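Local coordinates for protein cytochrome C-552 (Thiobacillus ferrooxidans, PDB 1H1O) that carries electrons in the periplasm as a diheme, high-potential cytochrome c of the c4 type, at residues R34-E44 / A80-Q91. Numbering follows the deposited sequence.
Sequences RLAGQHKSYME and ADYFNAQKPPMQ. With HEM (protoporphyrin IX containing Fe), chain D.
Leu35 and Phe83 meet beside a heme, in the N-terminal cytochrome c domain of this diheme protein. Leu35 lies against a heme face near CHB, and Phe83 touches the methyl CMB at the rim. CD1 of Leu35 sits over the middle of the Phe83 ring, a CH-pi contact 3.9 Å from the centroid and 4° off the ring normal. The opposite face of the ring is covered by Tyr82. The leucine runs CG anti to its carbonyl carbon (chi1 -53°), which carries both methyls up to the heme; its side chain also touches His20, the predicted axial ligand. Met43 crosses Phe83 at about a right angle. CE of Met43 touches Phe83 CB, while SD lies 3.8 Å from the heme methyl CMA. Behind it, Met43 CB packs on Ala80 CB at 3.7 Å, where helices 40-44 and 80-85 approach to 8.5 Å between axes.

Two backbone bonds join the loop before helix 40-44 to the end of helix 80-85 and the chain after it. The type II turn from Leu35 to Gln38 presents Gly37 N to Phe83 O at 2.8 Å. Gly37, with positive phi, lies close against Asn84 and Pro89. Met90 N gives a nearly straight hydrogen bond to Ala36 O. Met90 then folds back at chi3 (73°), and its CE lies by the carbonyl oxygens of Ala36 and Arg34. Arg34 passes Met90, and Gln91 O lies over one face of its guanidinium. That group is held by a salt bridge to Asp26 and a hydrogen bond to Gly138 O.

Beyond the packing, Tyr42 meets the heme propionate with its edge, its OH donating to O2A at 2.6 Å.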
ATOM      1  N   ARG A  34       0.630  -0.014  -6.831  1.00 37.11           N
ATOM      2  CA  ARG A  34      -0.326  -0.516  -7.791  1.00 36.13           C
ATOM      3  C   ARG A  34      -1.659  -0.195  -7.128  1.00 36.75           C
ATOM      4  O   ARG A  34      -1.752  -0.162  -5.902  1.00 36.19           O
ATOM      5  CB  ARG A  34      -0.131  -2.021  -7.971  1.00 36.50           C
ATOM      6  CG  ARG A  34       1.229  -2.324  -8.588  1.00 34.25           C
ATOM      7  CD  ARG A  34       1.498  -3.799  -8.715  1.00 33.42           C
ATOM      8  NE  ARG A  34       2.815  -4.014  -9.304  1.00 33.88           N
ATOM      9  CZ  ARG A  34       3.748  -4.797  -8.778  1.00 36.60           C
ATOM     10  NH1 ARG A  34       3.505  -5.439  -7.640  1.00 36.90           N
ATOM     11  NH2 ARG A  34       4.912  -4.949  -9.394  1.00 34.54           N
ATOM     12  N   LEU A  35      -2.681   0.056  -7.930  1.00 37.72           N
ATOM     13  CA  LEU A  35      -3.988   0.409  -7.398  1.00 38.06           C
ATOM     14  C   LEU A  35      -5.067  -0.601  -7.720  1.00 37.47           C
ATOM     15  O   LEU A  35      -6.110  -0.626  -7.061  1.00 37.38           O
ATOM     16  CB  LEU A  35      -4.411   1.769  -7.945  1.00 38.90           C
ATOM     17  CG  LEU A  35      -3.383   2.873  -7.723  1.00 41.37           C
ATOM     18  CD1 LEU A  35      -3.935   4.202  -8.257  1.00 40.11           C
ATOM     19  CD2 LEU A  35      -3.064   2.961  -6.238  1.00 39.77           C
ATOM     20  N   ALA A  36      -4.822  -1.410  -8.747  1.00 38.19           N
ATOM     21  CA  ALA A  36      -5.771  -2.426  -9.183  1.00 39.42           C
ATOM     22  C   ALA A  36      -6.288  -3.314  -8.037  1.00 40.01           C
ATOM     23  O   ALA A  36      -5.511  -3.935  -7.307  1.00 39.71           O
ATOM     24  CB  ALA A  36      -5.135  -3.293 -10.264  1.00 37.29           C
ATOM     25  N   GLY A  37      -7.604  -3.360  -7.882  1.00 40.77           N
ATOM     26  CA  GLY A  37      -8.180  -4.203  -6.854  1.00 42.41           C
ATOM     27  C   GLY A  37      -8.104  -3.693  -5.432  1.00 43.26           C
ATOM     28  O   GLY A  37      -8.570  -4.368  -4.514  1.00 45.12           O
ATOM     29  N   GLN A  38      -7.517  -2.516  -5.227  1.00 42.52           N
ATOM     30  CA  GLN A  38      -7.434  -1.969  -3.880  1.00 41.36           C
ATOM     31  C   GLN A  38      -8.885  -1.683  -3.495  1.00 42.84           C
ATOM     32  O   GLN A  38      -9.701  -1.335  -4.352  1.00 42.56           O
ATOM     33  CB  GLN A  38      -6.609  -0.683  -3.871  1.00 40.65           C
ATOM     34  CG  GLN A  38      -6.259  -0.167  -2.477  1.00 39.29           C
ATOM     35  CD  GLN A  38      -5.661  -1.261  -1.592  1.00 39.70           C
ATOM     36  OE1 GLN A  38      -6.380  -1.936  -0.856  1.00 36.50           O
ATOM     37  NE2 GLN A  38      -4.344  -1.459  -1.689  1.00 37.60           N
ATOM     38  N   HIS A  39      -9.216  -1.835  -2.220  1.00 41.81           N
ATOM     39  CA  HIS A  39     -10.590  -1.614  -1.783  1.00 42.74           C
ATOM     40  C   HIS A  39     -11.028  -0.161  -1.917  1.00 42.78           C
ATOM     41  O   HIS A  39     -10.258   0.768  -1.660  1.00 41.73           O
ATOM     42  CB  HIS A  39     -10.752  -2.109  -0.349  1.00 42.97           C
ATOM     43  CG  HIS A  39     -10.317  -3.527  -0.170  1.00 43.25           C
ATOM     44  ND1 HIS A  39     -10.887  -4.569  -0.867  1.00 43.03           N
ATOM     45  CD2 HIS A  39      -9.318  -4.068   0.569  1.00 42.84           C
ATOM     46  CE1 HIS A  39     -10.256  -5.691  -0.570  1.00 44.64           C
ATOM     47  NE2 HIS A  39      -9.299  -5.414   0.299  1.00 43.76           N
ATOM     48  N   LYS A  40     -12.275   0.014  -2.342  1.00 42.84           N
ATOM     49  CA  LYS A  40     -12.858   1.329  -2.559  1.00 43.37           C
ATOM     50  C   LYS A  40     -12.650   2.280  -1.389  1.00 43.02           C
ATOM     51  O   LYS A  40     -12.047   3.341  -1.534  1.00 43.48           O
ATOM     52  CB  LYS A  40     -14.355   1.190  -2.871  1.00 44.21           C
ATOM     53  CG  LYS A  40     -14.643   0.501  -4.209  1.00 47.36           C
ATOM     54  CD  LYS A  40     -16.137   0.435  -4.533  1.00 51.06           C
ATOM     55  CE  LYS A  40     -16.847  -0.694  -3.786  1.00 51.29           C
ATOM     56  NZ  LYS A  40     -16.401  -2.031  -4.272  1.00 54.58           N
ATOM     57  N   SER A  41     -13.156   1.899  -0.225  1.00 42.72           N
ATOM     58  CA  SER A  41     -13.027   2.734   0.956  1.00 41.64           C
ATOM     59  C   SER A  41     -11.580   3.114   1.210  1.00 38.66           C
ATOM     60  O   SER A  41     -11.298   4.222   1.645  1.00 39.66           O
ATOM     61  CB  SER A  41     -13.580   2.005   2.174  1.00 41.61           C
ATOM     62  OG  SER A  41     -13.082   0.678   2.191  1.00 48.48           O
ATOM     63  N   TYR A  42     -10.658   2.200   0.957  1.00 36.50           N
ATOM     64  CA  TYR A  42      -9.267   2.535   1.195  1.00 37.00           C
ATOM     65  C   TYR A  42      -8.795   3.605   0.206  1.00 37.09           C
ATOM     66  O   TYR A  42      -8.255   4.648   0.607  1.00 34.83           O
ATOM     67  CB  TYR A  42      -8.368   1.312   1.065  1.00 34.74           C
ATOM     68  CG  TYR A  42      -6.928   1.686   1.306  1.00 35.69           C
ATOM     69  CD1 TYR A  42      -6.465   1.914   2.596  1.00 33.79           C
ATOM     70  CD2 TYR A  42      -6.040   1.857   0.244  1.00 35.18           C
ATOM     71  CE1 TYR A  42      -5.164   2.299   2.829  1.00 35.38           C
ATOM     72  CE2 TYR A  42      -4.724   2.237   0.468  1.00 31.91           C
ATOM     73  CZ  TYR A  42      -4.294   2.456   1.767  1.00 33.59           C
ATOM     74  OH  TYR A  42      -2.991   2.794   2.033  1.00 32.53           O
ATOM     75  N   MET A  43      -8.998   3.330  -1.081  1.00 38.99           N
ATOM     76  CA  MET A  43      -8.603   4.249  -2.146  1.00 40.70           C
ATOM     77  C   MET A  43      -9.164   5.608  -1.809  1.00 41.54           C
ATOM     78  O   MET A  43      -8.463   6.625  -1.814  1.00 41.02           O
ATOM     79  CB  MET A  43      -9.196   3.805  -3.486  1.00 43.18           C
ATOM     80  CG  MET A  43      -8.679   2.495  -4.023  1.00 46.73           C
ATOM     81  SD  MET A  43      -6.930   2.605  -4.430  1.00 56.47           S
ATOM     82  CE  MET A  43      -7.017   3.233  -6.171  1.00 55.55           C
ATOM     83  N   GLU A  44     -10.454   5.605  -1.510  1.00 42.07           N
ATOM     84  CA  GLU A  44     -11.181   6.814  -1.191  1.00 42.82           C
ATOM     85  C   GLU A  44     -10.544   7.535  -0.023  1.00 42.82           C
ATOM     86  O   GLU A  44     -10.340   8.748  -0.076  1.00 40.43           O
ATOM     87  CB  GLU A  44     -12.620   6.456  -0.857  1.00 46.00           C
ATOM     88  CG  GLU A  44     -13.644   7.488  -1.249  1.00 49.99           C
ATOM     89  CD  GLU A  44     -15.043   7.039  -0.889  1.00 52.87           C
ATOM     90  OE1 GLU A  44     -15.414   7.175   0.296  1.00 55.71           O
ATOM     91  OE2 GLU A  44     -15.762   6.533  -1.784  1.00 54.75           O
ATOM     92  N   ALA A  80     -11.840   5.676  -7.056  1.00 45.56           N
ATOM     93  CA  ALA A  80     -11.737   4.590  -6.091  1.00 46.43           C
ATOM     94  C   ALA A  80     -12.417   3.365  -6.681  1.00 47.00           C
ATOM     95  O   ALA A  80     -11.874   2.256  -6.664  1.00 46.90           O
ATOM     96  CB  ALA A  80     -12.413   4.988  -4.788  1.00 47.30           C
ATOM     97  N   ASP A  81     -13.609   3.589  -7.226  1.00 47.77           N
ATOM     98  CA  ASP A  81     -14.391   2.523  -7.828  1.00 48.52           C
ATOM     99  C   ASP A  81     -13.647   1.902  -9.006  1.00 46.56           C
ATOM    100  O   ASP A  81     -13.512   0.677  -9.110  1.00 43.61           O
ATOM    101  CB  ASP A  81     -15.732   3.082  -8.316  1.00 52.29           C
ATOM    102  CG  ASP A  81     -16.890   2.165  -7.996  1.00 55.98           C
ATOM    103  OD1 ASP A  81     -17.283   2.110  -6.809  1.00 58.99           O
ATOM    104  OD2 ASP A  81     -17.399   1.495  -8.922  1.00 57.23           O
ATOM    105  N   TYR A  82     -13.167   2.770  -9.892  1.00 46.12           N
ATOM    106  CA  TYR A  82     -12.454   2.339 -11.085  1.00 45.43           C
ATOM    107  C   TYR A  82     -11.289   1.396 -10.820  1.00 45.10           C
ATOM    108  O   TYR A  82     -11.253   0.284 -11.347  1.00 46.59           O
ATOM    109  CB  TYR A  82     -11.936   3.550 -11.860  1.00 46.92           C
ATOM    110  CG  TYR A  82     -11.164   3.152 -13.091  1.00 47.25           C
ATOM    111  CD1 TYR A  82     -11.815   2.619 -14.197  1.00 48.11           C
ATOM    112  CD2 TYR A  82      -9.777   3.256 -13.126  1.00 48.99           C
ATOM    113  CE1 TYR A  82     -11.111   2.194 -15.307  1.00 50.35           C
ATOM    114  CE2 TYR A  82      -9.055   2.835 -14.235  1.00 50.39           C
ATOM    115  CZ  TYR A  82      -9.728   2.304 -15.321  1.00 51.78           C
ATOM    116  OH  TYR A  82      -9.017   1.869 -16.416  1.00 54.16           O
ATOM    117  N   PHE A  83     -10.324   1.842 -10.020  1.00 43.33           N
ATOM    118  CA  PHE A  83      -9.165   1.009  -9.738  1.00 42.51           C
ATOM    119  C   PHE A  83      -9.521  -0.238  -8.945  1.00 42.42           C
ATOM    120  O   PHE A  83      -8.916  -1.288  -9.143  1.00 39.52           O
ATOM    121  CB  PHE A  83      -8.083   1.818  -9.008  1.00 41.01           C
ATOM    122  CG  PHE A  83      -7.519   2.954  -9.833  1.00 42.19           C
ATOM    123  CD1 PHE A  83      -7.903   4.264  -9.594  1.00 41.10           C
ATOM    124  CD2 PHE A  83      -6.650   2.700 -10.883  1.00 40.26           C
ATOM    125  CE1 PHE A  83      -7.430   5.310 -10.399  1.00 43.95           C
ATOM    126  CE2 PHE A  83      -6.177   3.731 -11.686  1.00 41.39           C
ATOM    127  CZ  PHE A  83      -6.568   5.038 -11.444  1.00 41.79           C
ATOM    128  N   ASN A  84     -10.502  -0.123  -8.049  1.00 44.36           N
ATOM    129  CA  ASN A  84     -10.923  -1.269  -7.250  1.00 46.44           C
ATOM    130  C   ASN A  84     -11.378  -2.391  -8.173  1.00 48.55           C
ATOM    131  O   ASN A  84     -11.143  -3.564  -7.893  1.00 49.57           O
ATOM    132  CB  ASN A  84     -12.068  -0.876  -6.302  1.00 47.86           C
ATOM    133  CG  ASN A  84     -12.688  -2.086  -5.580  1.00 49.33           C
ATOM    134  OD1 ASN A  84     -11.988  -2.872  -4.936  1.00 48.31           O
ATOM    135  ND2 ASN A  84     -14.009  -2.225  -5.684  1.00 48.79           N
ATOM    136  N   ALA A  85     -12.015  -2.018  -9.281  1.00 50.69           N
ATOM    137  CA  ALA A  85     -12.514  -2.987 -10.252  1.00 53.05           C
ATOM    138  C   ALA A  85     -11.466  -3.456 -11.254  1.00 54.22           C
ATOM    139  O   ALA A  85     -11.614  -4.522 -11.840  1.00 54.85           O
ATOM    140  CB  ALA A  85     -13.717  -2.408 -10.993  1.00 52.77           C
ATOM    141  N   GLN A  86     -10.413  -2.667 -11.453  1.00 57.39           N
ATOM    142  CA  GLN A  86      -9.357  -3.025 -12.403  1.00 59.91           C
ATOM    143  C   GLN A  86      -8.959  -4.481 -12.354  1.00 61.03           C
ATOM    144  O   GLN A  86      -8.910  -5.087 -11.287  1.00 61.23           O
ATOM    145  CB  GLN A  86      -8.090  -2.211 -12.163  1.00 62.08           C
ATOM    146  CG  GLN A  86      -8.004  -0.896 -12.895  1.00 66.64           C
ATOM    147  CD  GLN A  86      -6.555  -0.528 -13.215  1.00 69.36           C
ATOM    148  OE1 GLN A  86      -6.045  -0.849 -14.290  1.00 71.87           O
ATOM    149  NE2 GLN A  86      -5.884   0.127 -12.273  1.00 69.96           N
ATOM    150  N   LYS A  87      -8.662  -5.034 -13.522  1.00 62.76           N
ATOM    151  CA  LYS A  87      -8.229  -6.417 -13.640  1.00 64.55           C
ATOM    152  C   LYS A  87      -7.051  -6.428 -14.610  1.00 64.78           C
ATOM    153  O   LYS A  87      -7.062  -5.711 -15.608  1.00 65.97           O
ATOM    154  CB  LYS A  87      -9.354  -7.295 -14.189  1.00 65.52           C
ATOM    155  CG  LYS A  87     -10.617  -7.306 -13.351  1.00 66.69           C
ATOM    156  CD  LYS A  87     -10.410  -7.939 -11.993  1.00 66.80           C
ATOM    157  CE  LYS A  87     -11.708  -7.898 -11.207  1.00 68.04           C
ATOM    158  NZ  LYS A  87     -11.527  -8.386  -9.819  1.00 69.36           N
ATOM    159  N   PRO A  88      -6.019  -7.239 -14.324  1.00 64.61           N
ATOM    160  CA  PRO A  88      -5.949  -8.112 -13.148  1.00 63.89           C
ATOM    161  C   PRO A  88      -5.574  -7.293 -11.919  1.00 62.42           C
ATOM    162  O   PRO A  88      -4.802  -6.335 -12.024  1.00 63.04           O
ATOM    163  CB  PRO A  88      -4.833  -9.104 -13.506  1.00 64.05           C
ATOM    164  CG  PRO A  88      -4.566  -8.881 -14.988  1.00 65.07           C
ATOM    165  CD  PRO A  88      -4.836  -7.427 -15.179  1.00 64.82           C
ATOM    166  N   PRO A  89      -6.129  -7.643 -10.743  1.00 59.94           N
ATOM    167  CA  PRO A  89      -5.802  -6.906  -9.516  1.00 57.16           C
ATOM    168  C   PRO A  89      -4.286  -6.912  -9.350  1.00 54.30           C
ATOM    169  O   PRO A  89      -3.614  -7.758  -9.932  1.00 52.80           O
ATOM    170  CB  PRO A  89      -6.522  -7.697  -8.427  1.00 57.56           C
ATOM    171  CG  PRO A  89      -6.667  -9.089  -9.032  1.00 59.42           C
ATOM    172  CD  PRO A  89      -7.040  -8.761 -10.453  1.00 60.00           C
ATOM    173  N   MET A  90      -3.750  -5.977  -8.572  1.00 51.07           N
ATOM    174  CA  MET A  90      -2.304  -5.891  -8.384  1.00 48.37           C
ATOM    175  C   MET A  90      -1.670  -7.259  -8.161  1.00 49.62           C
ATOM    176  O   MET A  90      -2.062  -8.006  -7.261  1.00 47.56           O
ATOM    177  CB  MET A  90      -1.970  -4.962  -7.223  1.00 44.96           C
ATOM    178  CG  MET A  90      -2.478  -5.427  -5.896  1.00 40.89           C
ATOM    179  SD  MET A  90      -2.164  -4.152  -4.688  1.00 42.12           S
ATOM    180  CE  MET A  90      -3.423  -2.903  -5.155  1.00 36.49           C
ATOM    181  N   GLN A  91      -0.683  -7.573  -8.996  1.00 50.31           N
ATOM    182  CA  GLN A  91      -0.000  -8.855  -8.939  1.00 51.95           C
ATOM    183  C   GLN A  91       1.501  -8.710  -8.900  1.00 51.60           C
ATOM    184  O   GLN A  91       2.053  -7.699  -9.314  1.00 50.45           O
ATOM    185  CB  GLN A  91      -0.298  -9.692 -10.179  1.00 55.13           C
ATOM    186  CG  GLN A  91      -1.725 -10.073 -10.435  1.00 60.05           C
ATOM    187  CD  GLN A  91      -1.786 -11.166 -11.475  1.00 62.08           C
ATOM    188  OE1 GLN A  91      -1.030 -11.142 -12.443  1.00 64.00           O
ATOM    189  NE2 GLN A  91      -2.676 -12.135 -11.282  1.00 64.66           N
TER
HETATM  190  CHA HEM D1185      -0.242   6.760  -4.194  1.00 34.83           C
HETATM  191  CHB HEM D1185      -4.445   7.515  -6.389  1.00 35.76           C
HETATM  192  CHC HEM D1185      -2.156   9.987  -9.834  1.00 39.86           C
HETATM  193  CHD HEM D1185       2.023   9.147  -7.731  1.00 36.89           C
HETATM  194  C1A HEM D1185      -1.609   6.740  -4.478  1.00 33.69           C
HETATM  195  C2A HEM D1185      -2.634   6.131  -3.655  1.00 36.00           C
HETATM  196  C3A HEM D1185      -3.826   6.341  -4.280  1.00 35.93           C
HETATM  197  C4A HEM D1185      -3.507   7.083  -5.482  1.00 37.37           C
HETATM  198  CMA HEM D1185      -5.219   5.933  -3.871  1.00 33.48           C
HETATM  199  CAA HEM D1185      -2.388   5.411  -2.350  1.00 33.79           C
HETATM  200  CBA HEM D1185      -2.254   3.882  -2.527  1.00 34.33           C
HETATM  201  CGA HEM D1185      -1.993   3.161  -1.338  1.00 32.86           C
HETATM  202  O1A HEM D1185      -1.702   1.923  -1.503  1.00 29.99           O
HETATM  203  O2A HEM D1185      -2.024   3.659  -0.194  1.00 31.97           O
HETATM  204  C1B HEM D1185      -4.176   8.258  -7.521  1.00 37.92           C
HETATM  205  C2B HEM D1185      -5.207   8.725  -8.416  1.00 39.44           C
HETATM  206  C3B HEM D1185      -4.571   9.451  -9.379  1.00 40.10           C
HETATM  207  C4B HEM D1185      -3.151   9.385  -9.076  1.00 39.49           C
HETATM  208  CMB HEM D1185      -6.685   8.437  -8.226  1.00 38.48           C
HETATM  209  CAB HEM D1185      -5.149  10.209 -10.547  1.00 41.19           C
HETATM  210  CBB HEM D1185      -6.119  11.359 -10.160  1.00 43.58           C
HETATM  211  C1C HEM D1185      -0.819   9.969  -9.578  1.00 37.67           C
HETATM  212  C2C HEM D1185       0.185  10.614 -10.389  1.00 39.52           C
HETATM  213  C3C HEM D1185       1.365  10.370  -9.766  1.00 39.30           C
HETATM  214  C4C HEM D1185       1.079   9.586  -8.619  1.00 37.48           C
HETATM  215  CMC HEM D1185      -0.133  11.386 -11.641  1.00 38.64           C
HETATM  216  CAC HEM D1185       2.786  10.824 -10.144  1.00 39.75           C
HETATM  217  CBC HEM D1185       2.932  12.369 -10.279  1.00 40.54           C
HETATM  218  C1D HEM D1185       1.782   8.413  -6.578  1.00 36.20           C
HETATM  219  C2D HEM D1185       2.826   8.013  -5.655  1.00 33.89           C
HETATM  220  C3D HEM D1185       2.184   7.373  -4.660  1.00 33.89           C
HETATM  221  C4D HEM D1185       0.759   7.350  -4.989  1.00 35.37           C
HETATM  222  CMD HEM D1185       4.292   8.323  -5.839  1.00 33.73           C
HETATM  223  CAD HEM D1185       2.736   6.793  -3.403  1.00 31.64           C
HETATM  224  CBD HEM D1185       2.986   8.088  -2.467  1.00 32.04           C
HETATM  225  CGD HEM D1185       3.033   7.876  -1.083  1.00 31.04           C
HETATM  226  O1D HEM D1185       3.895   7.105  -0.622  1.00 31.82           O
HETATM  227  O2D HEM D1185       2.254   8.482  -0.292  1.00 28.41           O
HETATM  228  NA  HEM D1185      -2.151   7.312  -5.582  1.00 36.69           N
HETATM  229  NB  HEM D1185      -2.919   8.663  -7.929  1.00 37.88           N
HETATM  230  NC  HEM D1185      -0.246   9.335  -8.491  1.00 38.87           N
HETATM  231  ND  HEM D1185       0.543   8.000  -6.161  1.00 33.80           N
HETATM  232 FE   HEM D1185      -1.177   8.306  -7.061  1.00 36.30          FE